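Local coordinates for protein proteinase K (Serratia sp., PDB 2B6N) that probably cleaves peptide bonds inside proteins as a secreted, calcium-binding serine endopeptidase of the subtilisin family, this chain being its catalytic domain, at residues I10-I13 with N17-L20; A235-E240 with K254-A259; I13-R16 with L20-N23; D260-A265 with S269-L274. One frame throughout, in Å; residues are numbered along the deposited sequence.

Contact 1. Residues I10-I13 with N17-L20; sequences IDRI and NLPL. With CA (calcium ion), chain C.
Asp11 and Leu20 meet at the calcium site of this subtilase domain, where the loop after helix 8-13 folds back over the helix. Asp11 holds the calcium ion twice. Its backbone O lies 2.4 Å from the metal, and its side-chain OD1 binds at the same length. The torsion that allows this chelate puts CG anti to the backbone N (chi1 -163°), beside the carbonyl carbon. The other carboxylate oxygen, OD2, faces the loop and lies 3.4 Å from Leu20 CB. OD2 also takes a weak hydrogen bond from Asn22 N. One carboxylate therefore touches both the metal and the returning chain.

The aliphatic part of Arg12 carries the apolar half. The CD2 branch of Leu20 rests against the helix backbone, 3.7 Å from Arg12 CA. The Arg12 chain bends at chi2 (75°), and its CD lies 3.9 Å from Leu20 CD2. Leu18 brings its own CD2 to 3.8 Å from Arg12 NE. Both leucines run at about a right angle to the arginine. Leu18 N stands over one face of the guanidinium, offset toward the rim. No hydrogen bond joins the two segments, yet the guanidinium is well anchored: NE forms a salt bridge with Asp185 and NH2 bonds to Arg16 O.

Asp14, Gln15, Asp21 and Asn23 complete the protein ligands of the metal, and water 1 is bound too. On the side of helix 8-13 turned from the loop, Ile13 packs on Leu274 and Ser276. Arg12 and Ile13 also touch Pro202 of strand 199-202.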
loop_
_atom_site.group_PDB
_atom_site.type_symbol
_atom_site.label_atom_id
_atom_site.label_comp_id
_atom_site.label_asym_id
_atom_site.label_seq_id
_atom_site.Cartn_x
_atom_site.Cartn_y
_atom_site.Cartn_z
ATOM N N ILE A 10 -8.915 4.300 -7.296
ATOM C CA ILE A 10 -9.695 4.877 -6.202
ATOM C C ILE A 10 -11.197 4.963 -6.569
ATOM O O ILE A 10 -12.043 4.805 -5.700
ATOM C CB ILE A 10 -9.115 6.233 -5.687
ATOM C CG1 ILE A 10 -9.219 7.334 -6.748
ATOM C CG2 ILE A 10 -7.665 6.048 -5.194
ATOM C CD1 ILE A 10 -8.658 8.680 -6.267
ATOM N N ASP A 11 -11.513 5.192 -7.846
ATOM C CA ASP A 11 -12.925 5.125 -8.323
ATOM C C ASP A 11 -13.574 3.765 -7.965
ATOM O O ASP A 11 -14.763 3.690 -7.579
ATOM C CB ASP A 11 -12.973 5.366 -9.850
ATOM C CG ASP A 11 -14.386 5.727 -10.374
ATOM O OD1 ASP A 11 -15.371 5.729 -9.598
ATOM O OD2 ASP A 11 -14.475 6.014 -11.583
ATOM N N ARG A 12 -12.803 2.690 -8.110
ATOM C CA ARG A 12 -13.317 1.335 -7.882
ATOM C C ARG A 12 -13.640 0.999 -6.430
ATOM O O ARG A 12 -14.606 0.275 -6.164
ATOM C CB ARG A 12 -12.337 0.285 -8.427
ATOM C CG ARG A 12 -12.817 -1.206 -8.270
ATOM C CD ARG A 12 -13.914 -1.507 -9.316
ATOM N NE ARG A 12 -14.662 -2.765 -9.114
ATOM C CZ ARG A 12 -15.690 -2.918 -8.281
ATOM N NH1 ARG A 12 -16.071 -1.936 -7.466
ATOM N NH2 ARG A 12 -16.318 -4.084 -8.232
ATOM N N ILE A 13 -12.837 1.517 -5.504
ATOM C CA ILE A 13 -12.868 1.042 -4.123
ATOM C C ILE A 13 -14.081 1.536 -3.319
ATOM O O ILE A 13 -14.484 0.884 -2.352
ATOM C CB ILE A 13 -11.511 1.316 -3.401
ATOM C CG1 ILE A 13 -10.359 0.623 -4.140
ATOM C CG2 ILE A 13 -11.544 0.844 -1.961
ATOM C CD1 ILE A 13 -10.529 -0.872 -4.294
ATOM N N ASN A 17 -20.207 -2.586 -7.233
ATOM C CA ASN A 17 -20.366 -3.110 -8.584
ATOM C C ASN A 17 -19.806 -2.175 -9.637
ATOM O O ASN A 17 -19.818 -0.944 -9.448
ATOM C CB ASN A 17 -21.860 -3.314 -8.878
ATOM C CG ASN A 17 -22.561 -4.134 -7.812
ATOM O OD1 ASN A 17 -22.098 -5.206 -7.445
ATOM N ND2 ASN A 17 -23.689 -3.637 -7.322
ATOM N N LEU A 18 -19.307 -2.760 -10.727
ATOM C CA LEU A 18 -19.041 -2.038 -11.963
ATOM C C LEU A 18 -20.393 -1.715 -12.632
ATOM O O LEU A 18 -21.413 -2.350 -12.312
ATOM C CB LEU A 18 -18.145 -2.878 -12.900
ATOM C CG LEU A 18 -16.675 -3.068 -12.469
ATOM C CD1 LEU A 18 -15.955 -4.075 -13.362
ATOM C CD2 LEU A 18 -15.920 -1.727 -12.498
ATOM N N PRO A 19 -20.420 -0.723 -13.533
ATOM C CA PRO A 19 -19.285 0.071 -14.037
ATOM C C PRO A 19 -18.812 1.177 -13.089
ATOM O O PRO A 19 -19.531 1.562 -12.169
ATOM C CB PRO A 19 -19.850 0.683 -15.328
ATOM C CG PRO A 19 -21.292 0.882 -15.008
ATOM C CD PRO A 19 -21.691 -0.308 -14.168
ATOM N N LEU A 20 -17.593 1.664 -13.319
ATOM C CA LEU A 20 -17.045 2.797 -12.554
ATOM C C LEU A 20 -17.982 4.001 -12.723
ATOM O O LEU A 20 -18.459 4.246 -13.824
ATOM C CB LEU A 20 -15.632 3.139 -13.077
ATOM C CG LEU A 20 -14.602 2.033 -12.847
ATOM C CD1 LEU A 20 -13.257 2.374 -13.505
ATOM C CD2 LEU A 20 -14.444 1.749 -11.343
HETATM CA CA CA C . -16.580 5.207 -7.588
HETATM O O HOH W 1 -18.841 5.287 -6.375
#

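Contact 2. Residues A235-E240 with K254-A259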
loop_
_atom_site.group_PDB
_atom_site.type_symbol
_atom_site.label_atom_id
_atom_site.label_comp_id
_atom_site.label_asym_id
_atom_site.label_seq_id
_atom_site.Cartn_x
_atom_site.Cartn_y
_atom_site.Cartn_z
ATOM N N ALA A 235 -5.737 3.591 6.746
ATOM C CA ALA A 235 -5.639 4.954 7.274
ATOM C C ALA A 235 -7.006 5.598 7.447
ATOM O O ALA A 235 -7.235 6.291 8.436
ATOM C CB ALA A 235 -4.756 5.836 6.395
ATOM N N LEU A 236 -7.911 5.383 6.491
ATOM C CA LEU A 236 -9.305 5.848 6.652
ATOM C C LEU A 236 -9.957 5.260 7.893
ATOM O O LEU A 236 -10.597 5.982 8.666
ATOM C CB LEU A 236 -10.162 5.472 5.439
ATOM C CG LEU A 236 -9.792 6.057 4.072
ATOM C CD1 LEU A 236 -10.808 5.619 3.015
ATOM C CD2 LEU A 236 -9.700 7.573 4.106
ATOM N N TYR A 237 -9.797 3.948 8.084
ATOM C CA TYR A 237 -10.426 3.260 9.213
ATOM C C TYR A 237 -9.846 3.737 10.544
ATOM O O TYR A 237 -10.550 3.806 11.535
ATOM C CB TYR A 237 -10.255 1.742 9.121
ATOM C CG TYR A 237 -10.962 1.048 7.967
ATOM C CD1 TYR A 237 -10.830 -0.327 7.813
ATOM C CD2 TYR A 237 -11.732 1.750 7.031
ATOM C CE1 TYR A 237 -11.464 -1.011 6.774
ATOM C CE2 TYR A 237 -12.382 1.071 5.971
ATOM C CZ TYR A 237 -12.229 -0.313 5.863
ATOM O OH TYR A 237 -12.806 -1.025 4.841
ATOM N N LEU A 238 -8.553 4.059 10.555
ATOM C CA LEU A 238 -7.874 4.520 11.775
ATOM C C LEU A 238 -8.177 5.990 12.100
ATOM O O LEU A 238 -8.020 6.419 13.244
ATOM C CB LEU A 238 -6.370 4.263 11.663
ATOM C CG LEU A 238 -5.910 2.816 11.921
ATOM C CD1 LEU A 238 -4.452 2.605 11.445
ATOM C CD2 LEU A 238 -6.081 2.414 13.398
ATOM N N ASP A 239 -8.582 6.757 11.089
ATOM C CA ASP A 239 -9.128 8.107 11.287
ATOM C C ASP A 239 -10.518 7.963 11.922
ATOM O O ASP A 239 -10.817 8.586 12.953
ATOM C CB ASP A 239 -9.191 8.809 9.913
ATOM C CG ASP A 239 -9.830 10.198 9.945
ATOM O OD1 ASP A 239 -10.258 10.691 11.012
ATOM O OD2 ASP A 239 -9.913 10.805 8.856
ATOM N N GLU A 240 -11.355 7.127 11.309
ATOM C CA GLU A 240 -12.692 6.784 11.845
ATOM C C GLU A 240 -12.663 6.233 13.285
ATOM O O GLU A 240 -13.475 6.630 14.134
ATOM C CB GLU A 240 -13.366 5.777 10.915
ATOM C CG GLU A 240 -14.754 5.324 11.347
ATOM C CD GLU A 240 -15.271 4.134 10.549
ATOM O OE1 GLU A 240 -14.595 3.712 9.590
ATOM O OE2 GLU A 240 -16.355 3.610 10.886
ATOM N N LYS A 254 -11.597 -6.959 5.974
ATOM C CA LYS A 254 -12.180 -8.186 5.464
ATOM C C LYS A 254 -13.704 -8.181 5.544
ATOM O O LYS A 254 -14.362 -8.631 4.605
ATOM C CB LYS A 254 -11.631 -9.408 6.200
ATOM C CG LYS A 254 -10.164 -9.713 5.889
ATOM C CD LYS A 254 -9.708 -10.951 6.642
ATOM N N THR A 255 -14.258 -7.662 6.637
ATOM C CA THR A 255 -15.732 -7.664 6.798
ATOM C C THR A 255 -16.414 -6.600 5.924
ATOM O O THR A 255 -17.562 -6.770 5.501
ATOM C CB THR A 255 -16.218 -7.521 8.278
ATOM O OG1 THR A 255 -15.842 -6.242 8.795
ATOM C CG2 THR A 255 -15.653 -8.611 9.168
ATOM N N ARG A 256 -15.697 -5.517 5.632
ATOM C CA ARG A 256 -16.232 -4.433 4.788
ATOM C C ARG A 256 -16.035 -4.671 3.282
ATOM O O ARG A 256 -16.680 -4.010 2.460
ATOM C CB ARG A 256 -15.619 -3.085 5.211
ATOM C CG ARG A 256 -16.244 -2.553 6.518
ATOM C CD ARG A 256 -15.653 -1.213 6.954
ATOM N NE ARG A 256 -16.344 -0.636 8.115
ATOM C CZ ARG A 256 -16.009 0.527 8.682
ATOM N NH1 ARG A 256 -14.993 1.243 8.195
ATOM N NH2 ARG A 256 -16.695 0.995 9.724
ATOM N N ALA A 257 -15.152 -5.612 2.938
ATOM C CA ALA A 257 -14.737 -5.861 1.552
ATOM C C ALA A 257 -15.884 -6.320 0.660
ATOM O O ALA A 257 -16.806 -6.979 1.125
ATOM C CB ALA A 257 -13.595 -6.892 1.503
ATOM N N THR A 258 -15.808 -5.991 -0.622
ATOM C CA THR A 258 -16.805 -6.464 -1.579
ATOM C C THR A 258 -16.537 -7.933 -1.915
ATOM O O THR A 258 -15.444 -8.295 -2.347
ATOM C CB THR A 258 -16.809 -5.611 -2.851
ATOM O OG1 THR A 258 -16.982 -4.245 -2.468
ATOM C CG2 THR A 258 -17.972 -6.023 -3.748
ATOM N N ALA A 259 -17.541 -8.777 -1.711
ATOM C CA ALA A 259 -17.365 -10.207 -1.938
ATOM C C ALA A 259 -17.615 -10.618 -3.384
ATOM O O ALA A 259 -18.442 -10.028 -4.075
ATOM C CB ALA A 259 -18.276 -11.010 -0.987
#
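Tyr237 and Arg256 are the closest residues of the two backbones, yet their CA atoms are 10.6 Å apart, so long side chains bridge helix 223-240 and the C-terminal part of helix 246-256. Arg256 is fully extended from CG to NE. It lies across the Tyr237 ring, head to tail with the tyrosine side chain. Its CD lies 3.7 Å from Tyr237 CZ, and its CB is near the hydroxyl. Further out, NH1 stands over one face of the ring, offset toward the rim, 3.4 Å from Tyr237 CE2. The guanidinium is almost upright on the ring, with the two planes 85° apart. CZ of Arg256 is 4.8 Å from the centroid of the Tyr237 ring, a cation-pi contact made by an edge rather than a flat stack.

Glu240 comes from the opposite direction and forms an end-on salt bridge with two nitrogens of the arginine. NH1 of Arg256 donates a hydrogen bond to OE1 of Glu240 at 2.9 Å, with an N-H...O angle of 169°. NH2 of Arg256 donates a second to Glu240 OE2 at the same length, 2.9 Å. Each oxygen uses its syn lone pair. The carboxylate and guanidinium are nearly coplanar, 11° apart.

The hydroxyl of Tyr237 bonds to Phe275 O, and the ring packs on Leu252 and Leu253. These contacts hold the ring in place beneath the arginine. The two-bond grip fixes the rotation of the guanidinium. The paired charges would probably favour the ionised forms of both residues, and the ring face should add to the stability of the arginine cation.

Contact 3. Residues I13-R16 with L20-N23. With CA (calcium ion), chain C.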
loop_
_atom_site.group_PDB
_atom_site.type_symbol
_atom_site.label_atom_id
_atom_site.label_comp_id
_atom_site.label_asym_id
_atom_site.label_seq_id
_atom_site.Cartn_x
_atom_site.Cartn_y
_atom_site.Cartn_z
ATOM N N ILE A 13 -12.837 1.517 -5.504
ATOM C CA ILE A 13 -12.868 1.042 -4.123
ATOM C C ILE A 13 -14.081 1.536 -3.319
ATOM O O ILE A 13 -14.484 0.884 -2.352
ATOM C CB ILE A 13 -11.511 1.316 -3.401
ATOM C CG1 ILE A 13 -10.359 0.623 -4.140
ATOM C CG2 ILE A 13 -11.544 0.844 -1.961
ATOM C CD1 ILE A 13 -10.529 -0.872 -4.294
ATOM N N ASP A 14 -14.686 2.651 -3.734
ATOM C CA ASP A 14 -15.863 3.210 -3.013
ATOM C C ASP A 14 -17.247 2.717 -3.510
ATOM O O ASP A 14 -18.287 3.296 -3.159
ATOM C CB ASP A 14 -15.810 4.758 -2.960
ATOM C CG ASP A 14 -16.240 5.400 -4.259
ATOM O OD1 ASP A 14 -16.106 4.755 -5.327
ATOM O OD2 ASP A 14 -16.763 6.525 -4.205
ATOM N N GLN A 15 -17.256 1.643 -4.299
ATOM C CA GLN A 15 -18.491 1.074 -4.844
ATOM C C GLN A 15 -18.405 -0.456 -4.916
ATOM O O GLN A 15 -17.303 -1.023 -5.026
ATOM C CB GLN A 15 -18.780 1.679 -6.231
ATOM C CG GLN A 15 -17.626 1.525 -7.240
ATOM C CD GLN A 15 -17.925 2.190 -8.556
ATOM O OE1 GLN A 15 -17.587 3.362 -8.760
ATOM N NE2 GLN A 15 -18.571 1.453 -9.464
ATOM N N ARG A 16 -19.564 -1.121 -4.880
ATOM C CA ARG A 16 -19.597 -2.606 -4.898
ATOM C C ARG A 16 -19.458 -3.177 -6.310
ATOM O O ARG A 16 -18.703 -4.130 -6.547
ATOM C CB ARG A 16 -20.912 -3.121 -4.287
ATOM C CG ARG A 16 -21.163 -2.640 -2.851
ATOM C CD ARG A 16 -20.087 -3.215 -1.930
ATOM N NE ARG A 16 -20.342 -2.986 -0.514
ATOM C CZ ARG A 16 -19.514 -3.356 0.466
ATOM N NH1 ARG A 16 -18.350 -3.937 0.178
ATOM N NH2 ARG A 16 -19.837 -3.100 1.738
ATOM N N LEU A 20 -17.593 1.664 -13.319
ATOM C CA LEU A 20 -17.045 2.797 -12.554
ATOM C C LEU A 20 -17.982 4.001 -12.723
ATOM O O LEU A 20 -18.459 4.246 -13.824
ATOM C CB LEU A 20 -15.632 3.139 -13.077
ATOM C CG LEU A 20 -14.602 2.033 -12.847
ATOM C CD1 LEU A 20 -13.257 2.374 -13.505
ATOM C CD2 LEU A 20 -14.444 1.749 -11.343
ATOM N N ASP A 21 -18.264 4.710 -11.633
ATOM C CA ASP A 21 -19.148 5.885 -11.676
ATOM C C ASP A 21 -18.429 7.253 -11.740
ATOM O O ASP A 21 -19.066 8.295 -11.629
ATOM C CB ASP A 21 -20.165 5.837 -10.524
ATOM C CG ASP A 21 -19.548 6.130 -9.153
ATOM O OD1 ASP A 21 -18.309 6.241 -9.007
ATOM O OD2 ASP A 21 -20.334 6.256 -8.187
ATOM N N ASN A 22 -17.109 7.255 -11.940
ATOM C CA ASN A 22 -16.366 8.520 -12.104
ATOM C C ASN A 22 -16.449 9.416 -10.868
ATOM O O ASN A 22 -16.489 10.659 -10.968
ATOM C CB ASN A 22 -16.873 9.290 -13.342
ATOM C CG ASN A 22 -15.841 10.263 -13.905
ATOM O OD1 ASN A 22 -16.130 11.458 -14.138
ATOM N ND2 ASN A 22 -14.653 9.765 -14.141
ATOM N N ASN A 23 -16.503 8.767 -9.704
ATOM C CA ASN A 23 -16.619 9.448 -8.427
ATOM C C ASN A 23 -15.879 8.702 -7.329
ATOM O O ASN A 23 -16.000 7.463 -7.218
ATOM C CB ASN A 23 -18.081 9.572 -7.991
ATOM C CG ASN A 23 -18.251 10.558 -6.839
ATOM O OD1 ASN A 23 -18.571 10.179 -5.715
ATOM N ND2 ASN A 23 -18.032 11.824 -7.124
HETATM CA CA CA C . -16.580 5.207 -7.588
HETATM O O HOH W 1 -18.841 5.287 -6.375
#
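Gln15 reaches across to Leu20 and Asp21. At its CB the chain turns to place CG between the backbone N and the carbonyl carbon (chi1 55°). Beyond CG the chain is extended. CG passes 3.8 Å from the calcium ion, and CD comes closer to it. At the tip the amide divides its work. OE1 binds the metal at 2.4 Å and also accepts a hydrogen bond from Asp21 N at 3.2 Å. That donor lies in the carbonyl plane, on a lone pair. NE2 packs 3.7 Å from Leu20 CA and gives hydrogen bonds to Asn17 O and Pro19 O. The amide is thus fixed at both ends.

This is the calcium-binding loop from the end of helix 8-13 to the start of strand 23-25, which wraps the ion with residues close in sequence. Asp14 supplies OD1 at 2.4 Å from the calcium. Its OD2 accepts a hydrogen bond from His25 N. Asp21 binds the ion through OD1 at 2.5 Å, and the calcium charge probably offsets the repulsion of the carboxylates. The Gln15 and Asp21 side chains run antiparallel alongside each other, their amide and carboxylate planes 72° apart. Gln15 OE1 and Asp21 OD1 are only 3.0 Å apart, two oxygens drawn together by the shared metal. Asn23 adds its backbone O, 2.4 Å from the calcium. Asp11 binds from the helix, and water 1 takes a further place at the ion.

Contact 4. Residues D260-A265 with S269-L274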
loop_
_atom_site.group_PDB
_atom_site.type_symbol
_atom_site.label_atom_id
_atom_site.label_comp_id
_atom_site.label_asym_id
_atom_site.label_seq_id
_atom_site.Cartn_x
_atom_site.Cartn_y
_atom_site.Cartn_z
ATOM N N ASP A 260 -16.853 -11.618 -3.838
ATOM C CA ASP A 260 -17.226 -12.437 -4.995
ATOM C C ASP A 260 -17.229 -11.706 -6.348
ATOM O O ASP A 260 -18.001 -12.054 -7.252
ATOM C CB ASP A 260 -18.590 -13.092 -4.718
ATOM C CG ASP A 260 -18.611 -13.896 -3.427
ATOM O OD1 ASP A 260 -17.534 -14.205 -2.851
ATOM O OD2 ASP A 260 -19.731 -14.231 -2.993
ATOM N N LYS A 261 -16.361 -10.691 -6.475
ATOM C CA LYS A 261 -16.224 -9.895 -7.688
ATOM C C LYS A 261 -15.024 -10.258 -8.540
ATOM O O LYS A 261 -15.023 -10.004 -9.751
ATOM C CB LYS A 261 -16.118 -8.395 -7.335
ATOM C CG LYS A 261 -17.393 -7.801 -6.805
ATOM C CD LYS A 261 -18.472 -7.912 -7.875
ATOM C CE LYS A 261 -19.731 -7.189 -7.486
ATOM N NZ LYS A 261 -20.695 -7.207 -8.623
ATOM N N VAL A 262 -13.991 -10.832 -7.919
ATOM C CA VAL A 262 -12.726 -11.007 -8.623
ATOM C C VAL A 262 -12.782 -12.292 -9.445
ATOM O O VAL A 262 -13.000 -13.383 -8.907
ATOM C CB VAL A 262 -11.476 -11.006 -7.683
ATOM C CG1 VAL A 262 -10.187 -11.102 -8.516
ATOM C CG2 VAL A 262 -11.419 -9.749 -6.823
ATOM N N THR A 263 -12.615 -12.149 -10.752
ATOM C CA THR A 263 -12.584 -13.311 -11.641
ATOM C C THR A 263 -11.160 -13.852 -11.772
ATOM O O THR A 263 -10.173 -13.109 -11.625
ATOM C CB THR A 263 -13.244 -13.015 -13.015
ATOM O OG1 THR A 263 -12.516 -11.979 -13.688
ATOM C CG2 THR A 263 -14.704 -12.574 -12.821
ATOM N N ASP A 264 -11.052 -15.157 -12.022
ATOM C CA ASP A 264 -9.754 -15.847 -12.050
ATOM C C ASP A 264 -8.947 -15.584 -10.768
ATOM O O ASP A 264 -7.726 -15.454 -10.807
ATOM C CB ASP A 264 -8.954 -15.467 -13.311
ATOM C CG ASP A 264 -7.704 -16.316 -13.499
ATOM O OD1 ASP A 264 -7.796 -17.567 -13.310
ATOM O OD2 ASP A 264 -6.644 -15.727 -13.851
ATOM N N ALA A 265 -9.633 -15.525 -9.629
ATOM C CA ALA A 265 -8.971 -15.182 -8.365
ATOM C C ALA A 265 -7.996 -16.268 -7.861
ATOM O O ALA A 265 -7.070 -15.956 -7.110
ATOM C CB ALA A 265 -9.983 -14.851 -7.321
ATOM N N SER A 269 -7.384 -18.195 -2.769
ATOM C CA SER A 269 -7.459 -16.726 -2.637
ATOM C C SER A 269 -8.785 -16.311 -2.007
ATOM O O SER A 269 -9.850 -16.842 -2.382
ATOM C CB SER A 269 -7.313 -16.026 -3.982
ATOM O OG SER A 269 -6.119 -16.408 -4.628
ATOM N N PRO A 270 -8.736 -15.351 -1.073
ATOM C CA PRO A 270 -9.969 -14.773 -0.535
ATOM C C PRO A 270 -10.629 -13.952 -1.627
ATOM O O PRO A 270 -9.966 -13.102 -2.227
ATOM C CB PRO A 270 -9.469 -13.858 0.589
ATOM C CG PRO A 270 -8.053 -13.465 0.135
ATOM C CD PRO A 270 -7.524 -14.738 -0.484
ATOM N N ASN A 271 -11.905 -14.204 -1.922
ATOM C CA ASN A 271 -12.551 -13.388 -2.954
ATOM C C ASN A 271 -13.143 -12.125 -2.329
ATOM O O ASN A 271 -14.361 -11.987 -2.108
ATOM C CB ASN A 271 -13.535 -14.177 -3.824
ATOM C CG ASN A 271 -13.652 -13.582 -5.228
ATOM O OD1 ASN A 271 -13.933 -12.389 -5.373
ATOM N ND2 ASN A 271 -13.433 -14.399 -6.255
ATOM N N LYS A 272 -12.234 -11.218 -1.991
ATOM C CA LYS A 272 -12.569 -9.985 -1.304
ATOM C C LYS A 272 -11.907 -8.850 -2.052
ATOM O O LYS A 272 -10.689 -8.865 -2.262
ATOM C CB LYS A 272 -12.068 -10.007 0.145
ATOM C CG LYS A 272 -12.751 -11.080 1.033
ATOM C CD LYS A 272 -12.385 -10.884 2.500
ATOM C CE LYS A 272 -12.990 -11.970 3.416
ATOM N NZ LYS A 272 -12.131 -13.203 3.451
ATOM N N LEU A 273 -12.718 -7.884 -2.461
ATOM C CA LEU A 273 -12.196 -6.713 -3.161
ATOM C C LEU A 273 -12.288 -5.504 -2.232
ATOM O O LEU A 273 -13.327 -5.249 -1.643
ATOM C CB LEU A 273 -12.934 -6.479 -4.476
ATOM C CG LEU A 273 -12.532 -5.246 -5.291
ATOM C CD1 LEU A 273 -11.079 -5.327 -5.854
ATOM C CD2 LEU A 273 -13.551 -4.991 -6.416
ATOM N N LEU A 274 -11.181 -4.775 -2.106
ATOM C CA LEU A 274 -11.086 -3.606 -1.240
ATOM C C LEU A 274 -12.284 -2.659 -1.383
ATOM O O LEU A 274 -12.675 -2.304 -2.508
ATOM C CB LEU A 274 -9.792 -2.837 -1.541
ATOM C CG LEU A 274 -9.516 -1.607 -0.672
ATOM C CD1 LEU A 274 -9.333 -1.988 0.804
ATOM C CD2 LEU A 274 -8.281 -0.881 -1.200
HETATM O O HOH W 2 -14.386 -9.700 -4.485
#
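Asn271 spans the long loop joining the antiparallel strands 258-259 and 272-273 by bonding to the backbone of Val262. Its CG is anti to the backbone N (chi1 -152°), which carries the amide over the 260-265 loop. There it works at both ends. OD1 of Asn271 accepts from Val262 N at 3.0 Å, and ND2 of Asn271 donates to Val262 O at 2.9 Å. Both bonds follow a carbonyl lone pair in plane, so the side chain imitates a strand neighbour. Water 2 links OD1 to Lys261 N as well. The backbone O of Asn271 takes Asp260 N at 3.1 Å, from above its carbonyl plane.

Val262 turns CG1 anti to its backbone N, which leaves CG2 to meet Leu273 CB at 4.3 Å. Ala265 CB closes against Asn271 ND2 at 3.6 Å. The hydroxyl of Ser269 donates to Ala265 O at 2.7 Å. Gly194 N bonds to the same OG, and Tyr200 OH to the same Ala265 O.

Residues 260-265 have no regular secondary structure. The Asp260 and Ser269 bonds tie their two ends. Between these, much of the hold comes from the Asn271 amide, whose two hydrogen bonds to Val262 fix which way round it lies.

In the fold
Contacts 1 and 3 are two halves of one calcium site and share Ile13, Leu20 and water 1. Contacts 1, 2 and 4 are partly buried; contact 3 alone lies at the surface and is dominated by metal ligands. Contacts 2 and 4 hold no metal. Contact 2 works by charge and an aromatic face, contact 4 by amide-to-backbone bonds. They meet through the small sheet of strands 258-259 and 272-273, where Thr258 bonds to Leu273. Arg16 ties the calcium loop to contact 2 through Arg256 and Thr258. Lys261 of contact 4 bonds to Asn17 of contact 1, although the centres of the two contacts are about 14 Å apart.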